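Local coordinates for protection of telomeres protein poz1 (Schizosaccharomyces pombe, PDB 5WE0) that binds telomeric DNA and negatively regulates telomerase and telomere length in fission yeast, at residues Leu11-Asp25 with Phe55-Ser68. Sequence-based numbering, arbitrary orientation.
Sequences LNTLETFFIKENHYD and FMDIAFIEYCFNLS
Glu62 takes hold of the loop at His23 and Tyr24 with every part of its side chain. Its CB lies against the backbone N and O of Tyr24; CG lies 3.7 Å from His23 ND1; and the extended chain then delivers the carboxylate, where the work divides. OE1 accepts a hydrogen bond from the backbone N of Tyr24 at 2.9 Å, met from well above the carboxylate plane, and another from a water that also donates to Phe18 O. OE2 receives His23 ND1, likewise at 2.9 Å, in a nearly straight bond (171°) lying in the imidazole plane, while ring and carboxylate stand steeply against each other. Lys224 of helix 209-230 forms a salt bridge to the same OE2, and Ser217 binds the far nitrogen of His23, which fixes the ring's rotation. An alanine in place of Glu62 would probably leave Lys224 without its counter-charge and Tyr24 N and His23 ND1 without their acceptors, setting the loop free to shift. The site is a worked example of how one buried carboxylate can organise a loop by serving two donors. Leu67 CB covers one face of the imidazole in a CH-pi contact. Leu67 belongs to the Schellman motif ending helix 54-64: its N returns to Glu62 O, and Asn66, with positive phi, is the C-prime residue. In this largely helical protein, the loop after helix 2-18 runs along helix 54-64, and segments 11-18 and 55-64 cross at 42°. There Phe55 is a knob among Leu11, Leu14, Glu15 and Phe18. Its CG sits between the backbone N and carbonyl carbon (chi1 81°), turning the ring so that Glu15 CG covers one face, 3.5 Å from the centroid. Met56 SD reaches the edge of the Phe18 ring, 3.7 Å from CE2, and Ala59 CB meets CD2 of that ring at 3.7 Å.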
loop_
_atom_site.group_PDB
_atom_site.type_symbol
_atom_site.label_atom_id
_atom_site.label_comp_id
_atom_site.label_asym_id
_atom_site.label_seq_id
_atom_site.Cartn_x
_atom_site.Cartn_y
_atom_site.Cartn_z
ATOM N N LEU A 11 -14.046 -7.921 12.898
ATOM C CA LEU A 11 -13.809 -7.595 11.488
ATOM C C LEU A 11 -15.013 -6.900 10.862
ATOM O O LEU A 11 -14.859 -5.906 10.133
ATOM C CB LEU A 11 -13.455 -8.859 10.693
ATOM C CG LEU A 11 -11.974 -9.255 10.666
ATOM C CD1 LEU A 11 -11.729 -10.481 9.805
ATOM C CD2 LEU A 11 -11.106 -8.088 10.213
ATOM N N ASN A 12 -16.227 -7.400 11.143
ATOM C CA ASN A 12 -17.436 -6.766 10.618
ATOM C C ASN A 12 -17.601 -5.349 11.131
ATOM O O ASN A 12 -18.036 -4.459 10.390
ATOM C CB ASN A 12 -18.673 -7.603 10.966
ATOM C CG ASN A 12 -18.645 -8.955 10.304
ATOM O OD1 ASN A 12 -18.832 -9.988 10.950
ATOM N ND2 ASN A 12 -18.380 -8.960 9.002
ATOM N N THR A 13 -17.261 -5.110 12.394
ATOM C CA THR A 13 -17.284 -3.738 12.896
ATOM C C THR A 13 -16.273 -2.853 12.172
ATOM O O THR A 13 -16.579 -1.695 11.836
ATOM C CB THR A 13 -17.051 -3.726 14.409
ATOM O OG1 THR A 13 -18.180 -4.335 15.060
ATOM C CG2 THR A 13 -16.833 -2.291 14.930
ATOM N N LEU A 14 -15.048 -3.351 11.958
ATOM C CA LEU A 14 -14.054 -2.531 11.255
ATOM C C LEU A 14 -14.521 -2.172 9.846
ATOM O O LEU A 14 -14.269 -1.056 9.365
ATOM C CB LEU A 14 -12.697 -3.236 11.218
ATOM C CG LEU A 14 -11.796 -2.985 12.437
ATOM C CD1 LEU A 14 -10.446 -3.671 12.245
ATOM C CD2 LEU A 14 -11.611 -1.492 12.724
ATOM N N GLU A 15 -15.225 -3.107 9.179
ATOM C CA GLU A 15 -15.755 -2.852 7.842
ATOM C C GLU A 15 -16.579 -1.579 7.796
ATOM O O GLU A 15 -16.444 -0.772 6.864
ATOM C CB GLU A 15 -16.655 -3.999 7.402
ATOM C CG GLU A 15 -15.971 -5.233 6.925
ATOM C CD GLU A 15 -16.839 -6.015 5.943
ATOM O OE1 GLU A 15 -17.682 -5.381 5.264
ATOM O OE2 GLU A 15 -16.670 -7.251 5.843
ATOM N N THR A 16 -17.446 -1.382 8.794
ATOM C CA THR A 16 -18.289 -0.192 8.804
ATOM C C THR A 16 -17.494 1.061 9.099
ATOM O O THR A 16 -17.996 2.166 8.863
ATOM C CB THR A 16 -19.449 -0.345 9.801
ATOM O OG1 THR A 16 -19.021 0.031 11.121
ATOM C CG2 THR A 16 -19.998 -1.786 9.798
ATOM N N PHE A 17 -16.295 0.933 9.665
ATOM C CA PHE A 17 -15.459 2.115 9.813
ATOM C C PHE A 17 -14.518 2.291 8.625
ATOM O O PHE A 17 -14.173 3.427 8.269
ATOM C CB PHE A 17 -14.627 2.050 11.111
ATOM C CG PHE A 17 -15.417 2.337 12.367
ATOM C CD1 PHE A 17 -16.091 1.323 13.024
ATOM C CD2 PHE A 17 -15.513 3.626 12.864
ATOM C CE1 PHE A 17 -16.836 1.578 14.178
ATOM C CE2 PHE A 17 -16.264 3.891 14.014
ATOM C CZ PHE A 17 -16.920 2.861 14.670
ATOM N N PHE A 18 -14.098 1.197 7.999
ATOM C CA PHE A 18 -13.000 1.287 7.035
ATOM C C PHE A 18 -13.464 1.518 5.602
ATOM O O PHE A 18 -12.827 2.280 4.868
ATOM C CB PHE A 18 -12.137 0.017 7.088
ATOM C CG PHE A 18 -11.110 0.037 8.184
ATOM C CD1 PHE A 18 -11.001 1.148 9.024
ATOM C CD2 PHE A 18 -10.237 -1.037 8.363
ATOM C CE1 PHE A 18 -10.048 1.184 10.045
ATOM C CE2 PHE A 18 -9.270 -1.007 9.379
ATOM C CZ PHE A 18 -9.175 0.104 10.219
ATOM N N ILE A 19 -14.557 0.884 5.187
ATOM C CA ILE A 19 -14.964 0.926 3.787
ATOM C C ILE A 19 -15.557 2.295 3.478
ATOM O O ILE A 19 -16.493 2.752 4.139
ATOM C CB ILE A 19 -15.937 -0.217 3.468
ATOM C CG1 ILE A 19 -15.204 -1.549 3.636
ATOM C CG2 ILE A 19 -16.456 -0.091 2.055
ATOM C CD1 ILE A 19 -15.983 -2.766 3.215
ATOM N N LYS A 20 -14.987 2.965 2.483
ATOM C CA LYS A 20 -15.372 4.306 2.084
ATOM C C LYS A 20 -15.660 4.354 0.591
ATOM O O LYS A 20 -15.121 3.561 -0.193
ATOM C CB LYS A 20 -14.262 5.303 2.410
ATOM C CG LYS A 20 -13.911 5.446 3.886
ATOM C CD LYS A 20 -15.031 6.159 4.641
ATOM C CE LYS A 20 -14.592 6.492 6.072
ATOM N NZ LYS A 20 -15.657 7.173 6.876
ATOM N N GLU A 21 -16.550 5.275 0.212
ATOM C CA GLU A 21 -16.707 5.625 -1.199
ATOM C C GLU A 21 -15.408 6.198 -1.752
ATOM O O GLU A 21 -14.945 5.816 -2.840
ATOM C CB GLU A 21 -17.848 6.633 -1.365
ATOM C CG GLU A 21 -17.967 7.169 -2.790
ATOM C CD GLU A 21 -19.157 8.094 -2.996
ATOM O OE1 GLU A 21 -19.516 8.835 -2.053
ATOM O OE2 GLU A 21 -19.719 8.089 -4.113
ATOM N N ASN A 22 -14.823 7.144 -1.022
ATOM C CA ASN A 22 -13.493 7.645 -1.324
ATOM C C ASN A 22 -12.493 6.946 -0.410
ATOM O O ASN A 22 -12.628 5.744 -0.161
ATOM C CB ASN A 22 -13.439 9.168 -1.192
ATOM C CG ASN A 22 -14.480 9.858 -2.051
ATOM O OD1 ASN A 22 -14.500 9.698 -3.277
ATOM N ND2 ASN A 22 -15.383 10.593 -1.408
ATOM N N HIS A 23 -11.489 7.658 0.085
ATOM C CA HIS A 23 -10.401 7.015 0.812
ATOM C C HIS A 23 -10.573 7.158 2.318
ATOM O O HIS A 23 -10.976 8.215 2.819
ATOM C CB HIS A 23 -9.053 7.592 0.380
ATOM C CG HIS A 23 -8.752 7.396 -1.068
ATOM N ND1 HIS A 23 -8.799 6.158 -1.677
ATOM C CD2 HIS A 23 -8.413 8.281 -2.036
ATOM C CE1 HIS A 23 -8.482 6.287 -2.953
ATOM N NE2 HIS A 23 -8.240 7.564 -3.199
ATOM N N TYR A 24 -10.239 6.093 3.035
ATOM C CA TYR A 24 -10.292 6.118 4.484
ATOM C C TYR A 24 -9.227 7.056 5.062
ATOM O O TYR A 24 -8.138 7.239 4.503
ATOM C CB TYR A 24 -10.115 4.705 5.040
ATOM C CG TYR A 24 -9.944 4.690 6.536
ATOM C CD1 TYR A 24 -11.044 4.759 7.389
ATOM C CD2 TYR A 24 -8.676 4.674 7.101
ATOM C CE1 TYR A 24 -10.877 4.779 8.777
ATOM C CE2 TYR A 24 -8.503 4.691 8.471
ATOM C CZ TYR A 24 -9.602 4.737 9.304
ATOM O OH TYR A 24 -9.393 4.761 10.663
ATOM N N ASP A 25 -9.567 7.675 6.189
ATOM C CA ASP A 25 -8.592 8.386 7.007
ATOM C C ASP A 25 -9.031 8.264 8.460
ATOM O O ASP A 25 -10.229 8.240 8.749
ATOM C CB ASP A 25 -8.451 9.862 6.601
ATOM C CG ASP A 25 -7.386 10.617 7.433
ATOM O OD1 ASP A 25 -6.368 10.014 7.874
ATOM O OD2 ASP A 25 -7.582 11.834 7.652
ATOM N N PHE A 55 -10.512 -5.576 2.273
ATOM C CA PHE A 55 -10.880 -4.222 2.693
ATOM C C PHE A 55 -9.896 -3.686 3.736
ATOM O O PHE A 55 -9.661 -2.473 3.804
ATOM C CB PHE A 55 -12.328 -4.183 3.229
ATOM C CG PHE A 55 -12.472 -4.649 4.668
ATOM C CD1 PHE A 55 -12.320 -3.750 5.731
ATOM C CD2 PHE A 55 -12.779 -5.979 4.956
ATOM C CE1 PHE A 55 -12.450 -4.184 7.070
ATOM C CE2 PHE A 55 -12.907 -6.425 6.289
ATOM C CZ PHE A 55 -12.727 -5.525 7.344
ATOM N N MET A 56 -9.269 -4.577 4.512
ATOM C CA MET A 56 -8.290 -4.143 5.503
ATOM C C MET A 56 -6.987 -3.678 4.855
ATOM O O MET A 56 -6.435 -2.644 5.251
ATOM C CB MET A 56 -7.994 -5.274 6.496
ATOM C CG MET A 56 -9.207 -5.700 7.342
ATOM S SD MET A 56 -9.313 -4.691 8.838
ATOM C CE MET A 56 -8.013 -5.423 9.853
ATOM N N ASP A 57 -6.466 -4.435 3.881
ATOM C CA ASP A 57 -5.281 -3.992 3.140
ATOM C C ASP A 57 -5.515 -2.660 2.440
ATOM O O ASP A 57 -4.626 -1.800 2.421
ATOM C CB ASP A 57 -4.851 -5.051 2.124
ATOM C CG ASP A 57 -4.112 -6.218 2.768
ATOM O OD1 ASP A 57 -3.558 -6.043 3.875
ATOM O OD2 ASP A 57 -4.049 -7.295 2.154
ATOM N N ILE A 58 -6.704 -2.477 1.855
ATOM C CA ILE A 58 -7.019 -1.238 1.144
ATOM C C ILE A 58 -7.018 -0.065 2.105
ATOM O O ILE A 58 -6.493 1.009 1.793
ATOM C CB ILE A 58 -8.371 -1.364 0.405
ATOM C CG1 ILE A 58 -8.233 -2.278 -0.810
ATOM C CG2 ILE A 58 -8.907 -0.006 -0.014
ATOM C CD1 ILE A 58 -9.559 -2.621 -1.458
ATOM N N ALA A 59 -7.641 -0.243 3.274
ATOM C CA ALA A 59 -7.665 0.815 4.275
ATOM C C ALA A 59 -6.257 1.130 4.761
ATOM O O ALA A 59 -5.896 2.303 4.915
ATOM C CB ALA A 59 -8.560 0.404 5.447
ATOM N N PHE A 60 -5.431 0.099 4.947
ATOM C CA PHE A 60 -4.046 0.338 5.335
ATOM C C PHE A 60 -3.337 1.193 4.301
ATOM O O PHE A 60 -2.672 2.173 4.642
ATOM C CB PHE A 60 -3.276 -0.966 5.520
ATOM C CG PHE A 60 -1.822 -0.719 5.751
ATOM C CD1 PHE A 60 -1.372 -0.286 6.992
ATOM C CD2 PHE A 60 -0.910 -0.802 4.700
ATOM C CE1 PHE A 60 -0.033 -0.006 7.191
ATOM C CE2 PHE A 60 0.421 -0.514 4.897
ATOM C CZ PHE A 60 0.861 -0.114 6.138
ATOM N N ILE A 61 -3.484 0.844 3.024
ATOM C CA ILE A 61 -2.821 1.596 1.959
ATOM C C ILE A 61 -3.321 3.038 1.928
ATOM O O ILE A 61 -2.532 3.979 1.788
ATOM C CB ILE A 61 -3.039 0.892 0.599
ATOM C CG1 ILE A 61 -2.301 -0.443 0.575
ATOM C CG2 ILE A 61 -2.630 1.805 -0.557
ATOM C CD1 ILE A 61 -0.784 -0.318 0.855
ATOM N N GLU A 62 -4.644 3.232 2.037
ATOM C CA GLU A 62 -5.186 4.587 2.065
ATOM C C GLU A 62 -4.649 5.376 3.265
ATOM O O GLU A 62 -4.364 6.573 3.155
ATOM C CB GLU A 62 -6.712 4.523 2.099
ATOM C CG GLU A 62 -7.324 3.902 0.825
ATOM C CD GLU A 62 -8.828 3.745 0.924
ATOM O OE1 GLU A 62 -9.327 3.520 2.059
ATOM O OE2 GLU A 62 -9.513 3.840 -0.135
ATOM N N TYR A 63 -4.530 4.727 4.429
ATOM C CA TYR A 63 -4.055 5.413 5.629
ATOM C C TYR A 63 -2.554 5.671 5.544
ATOM O O TYR A 63 -2.097 6.808 5.689
ATOM C CB TYR A 63 -4.400 4.567 6.864
ATOM C CG TYR A 63 -4.041 5.187 8.219
ATOM C CD1 TYR A 63 -4.386 6.501 8.525
ATOM C CD2 TYR A 63 -3.375 4.445 9.194
ATOM C CE1 TYR A 63 -4.058 7.060 9.762
ATOM C CE2 TYR A 63 -3.053 4.995 10.427
ATOM C CZ TYR A 63 -3.400 6.296 10.701
ATOM O OH TYR A 63 -3.088 6.838 11.912
ATOM N N CYS A 64 -1.788 4.631 5.201
ATOM C CA CYS A 64 -0.330 4.722 5.121
ATOM C C CYS A 64 0.136 5.843 4.191
ATOM O O CYS A 64 1.067 6.591 4.518
ATOM C CB CYS A 64 0.217 3.380 4.649
ATOM S SG CYS A 64 1.986 3.343 4.462
ATOM N N PHE A 65 -0.452 5.944 3.003
ATOM C CA PHE A 65 -0.032 6.949 2.037
ATOM C C PHE A 65 -0.935 8.170 2.057
ATOM O O PHE A 65 -0.783 9.054 1.205
ATOM C CB PHE A 65 0.050 6.345 0.623
ATOM C CG PHE A 65 1.117 5.303 0.505
ATOM C CD1 PHE A 65 2.451 5.670 0.457
ATOM C CD2 PHE A 65 0.793 3.960 0.514
ATOM C CE1 PHE A 65 3.445 4.713 0.401
ATOM C CE2 PHE A 65 1.782 2.998 0.438
ATOM C CZ PHE A 65 3.111 3.376 0.392
ATOM N N ASN A 66 -1.860 8.244 3.019
ATOM C CA ASN A 66 -2.655 9.447 3.242
ATOM C C ASN A 66 -3.408 9.840 1.967
ATOM O O ASN A 66 -3.435 11.004 1.558
ATOM C CB ASN A 66 -1.742 10.576 3.748
ATOM C CG ASN A 66 -2.441 11.527 4.738
ATOM O OD1 ASN A 66 -3.570 11.290 5.164
ATOM N ND2 ASN A 66 -1.746 12.592 5.119
ATOM N N LEU A 67 -4.017 8.836 1.320
ATOM C CA LEU A 67 -4.656 9.051 0.020
ATOM C C LEU A 67 -5.836 10.019 0.089
ATOM O O LEU A 67 -6.262 10.523 -0.957
ATOM C CB LEU A 67 -5.102 7.714 -0.599
ATOM C CG LEU A 67 -3.935 6.780 -0.939
ATOM C CD1 LEU A 67 -4.416 5.534 -1.713
ATOM C CD2 LEU A 67 -2.872 7.538 -1.721
ATOM N N SER A 68 -6.385 10.271 1.288
ATOM C CA SER A 68 -7.459 11.255 1.451
ATOM C C SER A 68 -7.040 12.671 1.085
ATOM O O SER A 68 -7.918 13.499 0.814
ATOM C CB SER A 68 -7.951 11.284 2.894
ATOM O OG SER A 68 -8.849 10.226 3.095
HETATM O O HOH W 1 -11.539 2.143 1.979
HETATM O O HOH W 2 -6.268 8.729 3.772
#